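Local coordinates for superoxide dismutase [Mn/Fe] (Porphyromonas gingivalis, PDB 1UES), which catalyses the dismutation of superoxide into molecular oxygen and hydrogen peroxide with one manganese or iron ion per subunit of a homodimer, at residues A[50-53]-A[54-57]; A[104-107]-A[108-112]; A[168-171]-A[172-175]. The protein carries 1 engineered substitution. All coordinates share one frame; numbering follows the deposited sequence.

Contact 1: A[50-53]-A[54-57]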
ATOM      1  N   ASN A  50      15.596 -23.198  10.027  1.00 33.59           N
ATOM      2  CA  ASN A  50      14.929 -24.454   9.756  1.00 34.08           C
ATOM      3  C   ASN A  50      13.480 -24.508  10.194  1.00 33.78           C
ATOM      4  O   ASN A  50      12.894 -25.587  10.255  1.00 33.96           O
ATOM      5  CB  ASN A  50      15.722 -25.580  10.418  1.00 35.00           C
ATOM      6  CG  ASN A  50      17.215 -25.296  10.433  1.00 35.72           C
ATOM      7  OD1 ASN A  50      17.879 -25.360  11.484  1.00 36.45           O
ATOM      8  ND2 ASN A  50      17.758 -24.974   9.262  1.00 36.04           N
ATOM      9  N   ALA A  51      12.904 -23.344  10.486  1.00 33.03           N
ATOM     10  CA  ALA A  51      11.534 -23.234  10.951  1.00 32.55           C
ATOM     11  C   ALA A  51      10.500 -23.307   9.831  1.00 32.33           C
ATOM     12  O   ALA A  51      10.772 -22.942   8.683  1.00 32.13           O
ATOM     13  CB  ALA A  51      11.362 -21.915  11.706  1.00 32.34           C
ATOM     14  N   ASP A  52       9.303 -23.779  10.171  1.00 31.84           N
ATOM     15  CA  ASP A  52       8.240 -23.832   9.175  1.00 31.38           C
ATOM     16  C   ASP A  52       7.669 -22.422   9.079  1.00 30.48           C
ATOM     17  O   ASP A  52       7.792 -21.595  10.002  1.00 29.96           O
ATOM     18  CB  ASP A  52       7.152 -24.825   9.582  1.00 32.70           C
ATOM     19  CG  ASP A  52       6.601 -24.534  10.947  1.00 33.78           C
ATOM     20  OD1 ASP A  52       5.367 -24.539  11.129  1.00 35.16           O
ATOM     21  OD2 ASP A  52       7.416 -24.308  11.859  1.00 35.36           O
ATOM     22  N   LEU A  53       7.013 -22.135   7.970  1.00 29.51           N
ATOM     23  CA  LEU A  53       6.479 -20.796   7.770  1.00 28.78           C
ATOM     24  C   LEU A  53       5.597 -20.322   8.908  1.00 28.70           C
ATOM     25  O   LEU A  53       5.720 -19.211   9.389  1.00 28.58           O
ATOM     26  CB  LEU A  53       5.725 -20.755   6.443  1.00 28.06           C
ATOM     27  CG  LEU A  53       5.200 -19.387   5.993  1.00 27.65           C
ATOM     28  CD1 LEU A  53       6.324 -18.379   5.930  1.00 27.25           C
ATOM     29  CD2 LEU A  53       4.519 -19.564   4.611  1.00 27.39           C
ATOM     30  N   ASN A  54       4.692 -21.176   9.350  1.00 28.75           N
ATOM     31  CA  ASN A  54       3.818 -20.804  10.440  1.00 29.08           C
ATOM     32  C   ASN A  54       4.567 -20.346  11.697  1.00 28.57           C
ATOM     33  O   ASN A  54       4.171 -19.387  12.366  1.00 28.54           O
ATOM     34  CB  ASN A  54       2.934 -21.990  10.760  1.00 30.37           C
ATOM     35  CG  ASN A  54       1.533 -21.585  11.034  1.00 31.74           C
ATOM     36  OD1 ASN A  54       1.058 -21.704  12.160  1.00 32.91           O
ATOM     37  ND2 ASN A  54       0.850 -21.095  10.010  1.00 32.60           N
ATOM     38  N   THR A  55       5.659 -21.035  12.023  1.00 27.86           N
ATOM     39  CA  THR A  55       6.460 -20.676  13.199  1.00 27.17           C
ATOM     40  C   THR A  55       7.094 -19.305  12.988  1.00 26.53           C
ATOM     41  O   THR A  55       7.124 -18.468  13.876  1.00 26.13           O
ATOM     42  CB  THR A  55       7.574 -21.722  13.434  1.00 27.39           C
ATOM     43  OG1 THR A  55       6.975 -22.976  13.780  1.00 27.78           O
ATOM     44  CG2 THR A  55       8.523 -21.288  14.549  1.00 27.87           C
ATOM     45  N   ILE A  56       7.603 -19.062  11.788  1.00 25.81           N
ATOM     46  CA  ILE A  56       8.214 -17.768  11.546  1.00 25.72           C
ATOM     47  C   ILE A  56       7.196 -16.630  11.661  1.00 26.04           C
ATOM     48  O   ILE A  56       7.521 -15.562  12.164  1.00 25.76           O
ATOM     49  CB  ILE A  56       8.884 -17.723  10.151  1.00 25.20           C
ATOM     50  CG1 ILE A  56       9.922 -18.842  10.045  1.00 25.05           C
ATOM     51  CG2 ILE A  56       9.530 -16.367   9.938  1.00 24.72           C
ATOM     52  CD1 ILE A  56      10.443 -19.059   8.610  1.00 25.25           C
ATOM     53  N   VAL A  57       5.972 -16.845  11.181  1.00 26.72           N
ATOM     54  CA  VAL A  57       4.976 -15.787  11.267  1.00 27.61           C
ATOM     55  C   VAL A  57       4.546 -15.543  12.717  1.00 28.44           C
ATOM     56  O   VAL A  57       4.255 -14.417  13.086  1.00 28.56           O
ATOM     57  CB  VAL A  57       3.710 -16.094  10.403  1.00 27.70           C
ATOM     58  CG1 VAL A  57       2.685 -14.952  10.552  1.00 27.71           C
ATOM     59  CG2 VAL A  57       4.100 -16.246   8.918  1.00 27.24           C
TER
HETATM   60  O   HOH W   1       3.814 -23.722   8.257  1.00 35.32           O

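Contact 2: A[104-107]-A[108-112]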
ATOM      1  N   PHE A 104     -25.466 -14.444   6.043  1.00 33.63           N
ATOM      2  CA  PHE A 104     -24.299 -14.360   5.194  1.00 33.44           C
ATOM      3  C   PHE A 104     -24.222 -12.953   4.579  1.00 33.49           C
ATOM      4  O   PHE A 104     -23.142 -12.359   4.490  1.00 33.20           O
ATOM      5  CB  PHE A 104     -24.385 -15.410   4.091  1.00 33.54           C
ATOM      6  CG  PHE A 104     -23.214 -15.400   3.151  1.00 33.45           C
ATOM      7  CD1 PHE A 104     -21.911 -15.297   3.635  1.00 33.35           C
ATOM      8  CD2 PHE A 104     -23.414 -15.508   1.787  1.00 33.35           C
ATOM      9  CE1 PHE A 104     -20.825 -15.303   2.758  1.00 33.43           C
ATOM     10  CE2 PHE A 104     -22.337 -15.516   0.900  1.00 33.48           C
ATOM     11  CZ  PHE A 104     -21.045 -15.414   1.388  1.00 33.36           C
ATOM     12  N   GLU A 105     -25.367 -12.414   4.154  1.00 33.68           N
ATOM     13  CA  GLU A 105     -25.395 -11.084   3.539  1.00 33.66           C
ATOM     14  C   GLU A 105     -24.867 -10.004   4.450  1.00 33.20           C
ATOM     15  O   GLU A 105     -24.093  -9.141   4.023  1.00 32.73           O
ATOM     16  CB  GLU A 105     -26.814 -10.722   3.104  1.00 34.44           C
ATOM     17  CG  GLU A 105     -27.253 -11.438   1.855  1.00 35.50           C
ATOM     18  CD  GLU A 105     -26.330 -11.188   0.673  1.00 36.28           C
ATOM     19  OE1 GLU A 105     -26.085 -10.008   0.339  1.00 36.92           O
ATOM     20  OE2 GLU A 105     -25.847 -12.174   0.070  1.00 37.03           O
ATOM     21  N   LYS A 106     -25.295 -10.039   5.707  1.00 32.79           N
ATOM     22  CA  LYS A 106     -24.841  -9.070   6.686  1.00 32.38           C
ATOM     23  C   LYS A 106     -23.335  -9.243   6.911  1.00 31.82           C
ATOM     24  O   LYS A 106     -22.611  -8.269   7.076  1.00 31.75           O
ATOM     25  CB  LYS A 106     -25.575  -9.263   8.011  1.00 32.92           C
ATOM     26  CG  LYS A 106     -25.426  -8.103   8.974  1.00 33.87           C
ATOM     27  CD  LYS A 106     -25.974  -6.815   8.362  1.00 34.69           C
ATOM     28  CE  LYS A 106     -25.835  -5.625   9.306  1.00 35.27           C
ATOM     29  NZ  LYS A 106     -24.684  -5.762  10.249  1.00 36.12           N
ATOM     30  N   PHE A 107     -22.869 -10.488   6.917  1.00 31.07           N
ATOM     31  CA  PHE A 107     -21.455 -10.740   7.112  1.00 30.43           C
ATOM     32  C   PHE A 107     -20.656 -10.106   5.976  1.00 30.36           C
ATOM     33  O   PHE A 107     -19.647  -9.434   6.213  1.00 30.17           O
ATOM     34  CB  PHE A 107     -21.158 -12.238   7.135  1.00 29.73           C
ATOM     35  CG  PHE A 107     -19.697 -12.555   6.933  1.00 29.08           C
ATOM     36  CD1 PHE A 107     -18.758 -12.172   7.883  1.00 28.82           C
ATOM     37  CD2 PHE A 107     -19.258 -13.195   5.778  1.00 28.93           C
ATOM     38  CE1 PHE A 107     -17.397 -12.415   7.687  1.00 28.49           C
ATOM     39  CE2 PHE A 107     -17.900 -13.435   5.581  1.00 28.34           C
ATOM     40  CZ  PHE A 107     -16.975 -13.043   6.544  1.00 28.41           C
ATOM     41  N   LYS A 108     -21.111 -10.311   4.745  1.00 30.80           N
ATOM     42  CA  LYS A 108     -20.388  -9.760   3.602  1.00 31.15           C
ATOM     43  C   LYS A 108     -20.322  -8.250   3.726  1.00 31.23           C
ATOM     44  O   LYS A 108     -19.285  -7.637   3.454  1.00 31.18           O
ATOM     45  CB  LYS A 108     -21.067 -10.140   2.294  1.00 31.75           C
ATOM     46  CG  LYS A 108     -21.035 -11.628   2.005  1.00 32.64           C
ATOM     47  CD  LYS A 108     -22.208 -11.989   1.122  1.00 33.51           C
ATOM     48  CE  LYS A 108     -21.877 -11.773  -0.320  1.00 33.99           C
ATOM     49  NZ  LYS A 108     -23.084 -12.013  -1.160  1.00 34.43           N
ATOM     50  N   GLU A 109     -21.428  -7.649   4.145  1.00 31.43           N
ATOM     51  CA  GLU A 109     -21.454  -6.204   4.305  1.00 31.42           C
ATOM     52  C   GLU A 109     -20.374  -5.744   5.292  1.00 30.79           C
ATOM     53  O   GLU A 109     -19.627  -4.817   5.003  1.00 30.62           O
ATOM     54  CB  GLU A 109     -22.858  -5.751   4.754  1.00 32.52           C
ATOM     55  CG  GLU A 109     -22.907  -5.106   6.141  1.00 34.61           C
ATOM     56  CD  GLU A 109     -24.073  -4.120   6.328  1.00 35.53           C
ATOM     57  OE1 GLU A 109     -24.273  -3.675   7.481  1.00 36.52           O
ATOM     58  OE2 GLU A 109     -24.784  -3.791   5.344  1.00 36.38           O
ATOM     59  N   GLU A 110     -20.273  -6.396   6.446  1.00 30.28           N
ATOM     60  CA  GLU A 110     -19.285  -6.000   7.444  1.00 29.88           C
ATOM     61  C   GLU A 110     -17.866  -6.266   6.994  1.00 28.92           C
ATOM     62  O   GLU A 110     -16.968  -5.461   7.249  1.00 28.60           O
ATOM     63  CB  GLU A 110     -19.529  -6.715   8.773  1.00 30.81           C
ATOM     64  CG  GLU A 110     -20.912  -6.442   9.333  1.00 32.33           C
ATOM     65  CD  GLU A 110     -21.175  -7.181  10.620  1.00 33.20           C
ATOM     66  OE1 GLU A 110     -20.230  -7.345  11.429  1.00 34.04           O
ATOM     67  OE2 GLU A 110     -22.335  -7.598  10.829  1.00 34.19           O
ATOM     68  N   PHE A 111     -17.669  -7.392   6.320  1.00 27.95           N
ATOM     69  CA  PHE A 111     -16.341  -7.756   5.834  1.00 27.16           C
ATOM     70  C   PHE A 111     -15.885  -6.741   4.777  1.00 26.94           C
ATOM     71  O   PHE A 111     -14.764  -6.194   4.846  1.00 26.50           O
ATOM     72  CB  PHE A 111     -16.399  -9.185   5.264  1.00 26.39           C
ATOM     73  CG  PHE A 111     -15.073  -9.917   5.303  1.00 25.73           C
ATOM     74  CD1 PHE A 111     -14.358 -10.136   4.134  1.00 25.27           C
ATOM     75  CD2 PHE A 111     -14.554 -10.390   6.506  1.00 25.35           C
ATOM     76  CE1 PHE A 111     -13.126 -10.829   4.162  1.00 25.08           C
ATOM     77  CE2 PHE A 111     -13.321 -11.082   6.553  1.00 25.27           C
ATOM     78  CZ  PHE A 111     -12.607 -11.302   5.375  1.00 24.68           C
ATOM     79  N   ASN A 112     -16.757  -6.470   3.812  1.00 26.85           N
ATOM     80  CA  ASN A 112     -16.447  -5.490   2.777  1.00 26.54           C
ATOM     81  C   ASN A 112     -16.118  -4.134   3.415  1.00 26.40           C
ATOM     82  O   ASN A 112     -15.171  -3.448   3.007  1.00 25.67           O
ATOM     83  CB  ASN A 112     -17.650  -5.314   1.834  1.00 27.05           C
ATOM     84  CG  ASN A 112     -17.897  -6.525   0.941  1.00 27.41           C
ATOM     85  OD1 ASN A 112     -17.069  -7.431   0.831  1.00 27.77           O
ATOM     86  ND2 ASN A 112     -19.061  -6.543   0.304  1.00 27.67           N
TER

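Contact 3: A[168-171]-A[172-175]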
ATOM      1  N   GLN A 168      -8.512  -0.311 -10.456  1.00 21.61           N
ATOM      2  CA  GLN A 168      -7.878   0.941 -10.079  1.00 21.89           C
ATOM      3  C   GLN A 168      -8.296   1.338  -8.654  1.00 21.55           C
ATOM      4  O   GLN A 168      -8.169   0.542  -7.745  1.00 21.50           O
ATOM      5  CB  GLN A 168      -8.191   2.054 -11.089  1.00 22.56           C
ATOM      6  CG  GLN A 168      -7.582   1.773 -12.470  1.00 22.97           C
ATOM      7  CD  GLN A 168      -8.472   0.889 -13.313  1.00 23.56           C
ATOM      8  OE1 GLN A 168      -9.661   1.161 -13.445  1.00 23.92           O
ATOM      9  NE2 GLN A 168      -7.915  -0.191 -13.866  1.00 23.63           N
ATOM     10  N   ASN A 169      -8.826   2.537  -8.446  1.00 21.38           N
ATOM     11  CA  ASN A 169      -9.165   2.946  -7.083  1.00 21.74           C
ATOM     12  C   ASN A 169     -10.429   2.339  -6.493  1.00 21.78           C
ATOM     13  O   ASN A 169     -10.740   2.558  -5.316  1.00 21.87           O
ATOM     14  CB  ASN A 169      -9.285   4.464  -7.019  1.00 22.29           C
ATOM     15  CG  ASN A 169     -10.421   4.989  -7.870  1.00 22.74           C
ATOM     16  OD1 ASN A 169     -11.317   5.672  -7.364  1.00 25.44           O
ATOM     17  ND2 ASN A 169     -10.384   4.691  -9.175  1.00 22.85           N
ATOM     18  N   ARG A 170     -11.148   1.589  -7.314  1.00 22.20           N
ATOM     19  CA  ARG A 170     -12.408   0.973  -6.888  1.00 22.11           C
ATOM     20  C   ARG A 170     -12.237  -0.273  -5.998  1.00 22.10           C
ATOM     21  O   ARG A 170     -12.664  -1.377  -6.353  1.00 21.99           O
ATOM     22  CB  ARG A 170     -13.274   0.678  -8.134  1.00 22.34           C
ATOM     23  CG  ARG A 170     -13.488   1.930  -9.020  1.00 23.57           C
ATOM     24  CD  ARG A 170     -14.402   1.657 -10.240  1.00 23.72           C
ATOM     25  NE  ARG A 170     -13.809   0.745 -11.205  1.00 24.35           N
ATOM     26  CZ  ARG A 170     -14.128  -0.544 -11.317  1.00 23.99           C
ATOM     27  NH1 ARG A 170     -15.051  -1.089 -10.526  1.00 25.14           N
ATOM     28  NH2 ARG A 170     -13.513  -1.293 -12.202  1.00 24.99           N
ATOM     29  N   ARG A 171     -11.634  -0.081  -4.814  1.00 21.93           N
ATOM     30  CA  ARG A 171     -11.415  -1.195  -3.899  1.00 21.95           C
ATOM     31  C   ARG A 171     -12.717  -1.884  -3.496  1.00 22.03           C
ATOM     32  O   ARG A 171     -12.781  -3.112  -3.474  1.00 22.09           O
ATOM     33  CB  ARG A 171     -10.687  -0.728  -2.640  1.00 21.83           C
ATOM     34  CG  ARG A 171     -10.316  -1.882  -1.727  1.00 21.79           C
ATOM     35  CD  ARG A 171      -9.845  -1.430  -0.383  1.00 21.49           C
ATOM     36  NE  ARG A 171      -8.475  -0.903  -0.433  1.00 21.84           N
ATOM     37  CZ  ARG A 171      -7.805  -0.546   0.648  1.00 21.98           C
ATOM     38  NH1 ARG A 171      -8.388  -0.665   1.834  1.00 22.23           N
ATOM     39  NH2 ARG A 171      -6.574  -0.050   0.549  1.00 22.02           N
ATOM     40  N   ALA A 172     -13.744  -1.102  -3.157  1.00 22.29           N
ATOM     41  CA  ALA A 172     -15.027  -1.686  -2.764  1.00 22.82           C
ATOM     42  C   ALA A 172     -15.627  -2.588  -3.826  1.00 23.12           C
ATOM     43  O   ALA A 172     -16.156  -3.660  -3.505  1.00 23.30           O
ATOM     44  CB  ALA A 172     -16.027  -0.560  -2.410  1.00 22.98           C
ATOM     45  N   ASP A 173     -15.558  -2.171  -5.090  1.00 23.52           N
ATOM     46  CA  ASP A 173     -16.107  -2.974  -6.174  1.00 23.34           C
ATOM     47  C   ASP A 173     -15.334  -4.293  -6.290  1.00 22.92           C
ATOM     48  O   ASP A 173     -15.925  -5.328  -6.576  1.00 22.70           O
ATOM     49  CB  ASP A 173     -16.076  -2.214  -7.515  1.00 24.44           C
ATOM     50  CG  ASP A 173     -17.075  -1.044  -7.550  1.00 25.71           C
ATOM     51  OD1 ASP A 173     -17.957  -0.966  -6.649  1.00 26.40           O
ATOM     52  OD2 ASP A 173     -16.955  -0.193  -8.468  1.00 27.09           O
ATOM     53  N   HIS A 174     -14.018  -4.253  -6.055  1.00 21.77           N
ATOM     54  CA  HIS A 174     -13.221  -5.470  -6.121  1.00 21.81           C
ATOM     55  C   HIS A 174     -13.650  -6.424  -5.024  1.00 22.14           C
ATOM     56  O   HIS A 174     -13.788  -7.617  -5.264  1.00 22.49           O
ATOM     57  CB  HIS A 174     -11.740  -5.157  -5.935  1.00 20.76           C
ATOM     58  CG  HIS A 174     -10.878  -6.374  -5.771  1.00 20.22           C
ATOM     59  ND1 HIS A 174     -10.592  -7.234  -6.802  1.00 19.98           N
ATOM     60  CD2 HIS A 174     -10.160  -6.805  -4.704  1.00 19.80           C
ATOM     61  CE1 HIS A 174      -9.729  -8.147  -6.383  1.00 20.16           C
ATOM     62  NE2 HIS A 174      -9.457  -7.907  -5.112  1.00 19.32           N
ATOM     63  N   LEU A 175     -13.839  -5.897  -3.818  1.00 22.63           N
ATOM     64  CA  LEU A 175     -14.235  -6.739  -2.700  1.00 23.68           C
ATOM     65  C   LEU A 175     -15.571  -7.385  -2.963  1.00 24.21           C
ATOM     66  O   LEU A 175     -15.770  -8.581  -2.677  1.00 24.35           O
ATOM     67  CB  LEU A 175     -14.288  -5.925  -1.412  1.00 23.62           C
ATOM     68  CG  LEU A 175     -12.932  -5.302  -1.007  1.00 23.58           C
ATOM     69  CD1 LEU A 175     -13.037  -4.760   0.412  1.00 24.29           C
ATOM     70  CD2 LEU A 175     -11.794  -6.336  -1.092  1.00 24.19           C
TER

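Contact 1: A[50-53]-A[54-57]
D52 and T55 meet where the chain leaves an irregular loop and starts the short helix 53-59, with D52 in the N-cap position. The polar contacts come first. OG1 of T55 donates to OD2 of D52 over 2.4 Å, an improbably short length that is doubtful and should not be relied on. D52 can make this approach because its CG is tucked between its own backbone N and carbonyl carbon (chi1 55°), which swings the carboxylate over the first turn; the two side chains cross at about a right angle. The second carboxylate oxygen serves the same helix start through a water: the backbone N of N54 donates to this water at 2.9 Å, and the water returns only a weak bond to OD1 of D52. Negative charge beside the N-terminus of a helix would be expected to suit the partial positive charge there.

Backbone bonds then take over. I56 N reaches the carbonyl oxygen of D52 at 3.1 Å, and V57 N that of L53 at 3.0 Å, so the i to i+4 pattern is running from the cap residue onward.

Apolar contacts complete the turn. CB of A51 rests against CG1 of I56 at 3.8 Å and, a little farther off, against the CG2 methyl of T55. CD1 of L53 comes within 4.3 Å of CG2 of V57, a looser touch.

Within the alpha-hairpin domain, this turn follows the long helix 21-42 and packs on helix 62-79: L53 leans on T71 and N75, I56 on I64 and A68. H3 and F48 from loops touch this apolar side too, while V57 meets V146 from the C-terminal domain.

Contact 2: A[104-107]-A[108-112]
K108 starts with its CG anti to the carbonyl carbon (chi1 -66°) and stays nearly extended at chi2 (154°), which carries CG and CD over the ring of F104; the bend at chi3 then turns the ammonium end toward E105. Both F104 and K108 belong to the first turns of helix 104-116 in the C-terminal domain, and the contact is a set of i to i+3 and i to i+4 pairs along that amphipathic helix. CD of K108 sits over one face of the F104 ring, 3.6 Å from its centroid, in a CH-pi contact offset toward the rim. Beyond the ring, NZ of K108 donates to OE2 of E105 at 3.0 Å, on the syn side but tilted out of the carboxylate plane. W179 also meets K108 in a cation-pi contact, so this lysine is engaged along much of its length.

On the outer side K106 bridges two acids. Its NZ bonds OE2 of E110 at 3.0 Å, coming from above the carboxylate plane, and forms a longer salt bridge of 3.5 Å with OE1 of E109, completing a three-residue network.

The buried side is aromatic. F107 and F111 lie side by side and point the same way, with their planes at an oblique 41°. L126 and I136 of the sheet touch both rings, and F156 meets F111 edge-to-face; the helix is thereby seated on the sheet. At the closest approach of these two rings, CZ of F107 is 3.6 Å from CD2 of F111.

Contact 3: A[168-171]-A[172-175]
The start of helix 171-178 in the C-terminal domain is entered through an inverse gamma turn centred on R170, which is also the N-cap residue. A weak bond of 2.8 Å from R171 N to N169 O belongs to that turn. R170 and D173 mark its outer side with a salt bridge. NH1 of R170 donates to OD2 of D173 at 2.9 Å. The oxygen receives it on its anti lone pair, away from its partner OD1, and lies only 3° out of the guanidinium plane; the guanidinium and carboxylate planes are nevertheless turned 46° against each other, so a single bond joins two obliquely crossed side chains. The bend at chi3 (-67°) brings NH1 of R170 back over the first turn.

Backbone bonds continue the turn: H174 N reaches the carbonyl oxygen of R170 at 3.2 Å.

R171 runs the other way. Its guanidinium is held outside the turn, by the carbonyls of G115, L118 and G120 and by the hydroxyl of Y163, tying the helix start to the end of helix 104-116 and the loop after it. H174, whose side chain is about 6 Å from that of the metal ligand D157 and about 9 Å from the manganese ion, packs against Y163 and, edge-to-face, Y167. At the entrance to the turn, Q168 touches F26 and N169 touches H31 of the second subunit. At the inner side, L175 N bonds the carbonyl oxygen of R171 at 3.0 Å, and CG of L175 rests 3.3 Å from that same oxygen.

The contacts follow one another along the chain: contact 1 in the alpha-hairpin domain, contacts 2 and 3 in the C-terminal domain. Contact 1 is centred 32 Å from each of the others, on the opposite side of the chain's centre. Contacts 2 and 3 are neighbours, 16 Å between centres, and touch where helix 171-178 packs on helix 104-116, CD1 of L175 lying 3.6 Å from O of N112. The strands of the antiparallel sheet come between these helices in sequence. Manganese draws the domains together: H27 and H74 come from the first, D157 and H161 from the second, and contact 3 lies near that junction and the dimer partner.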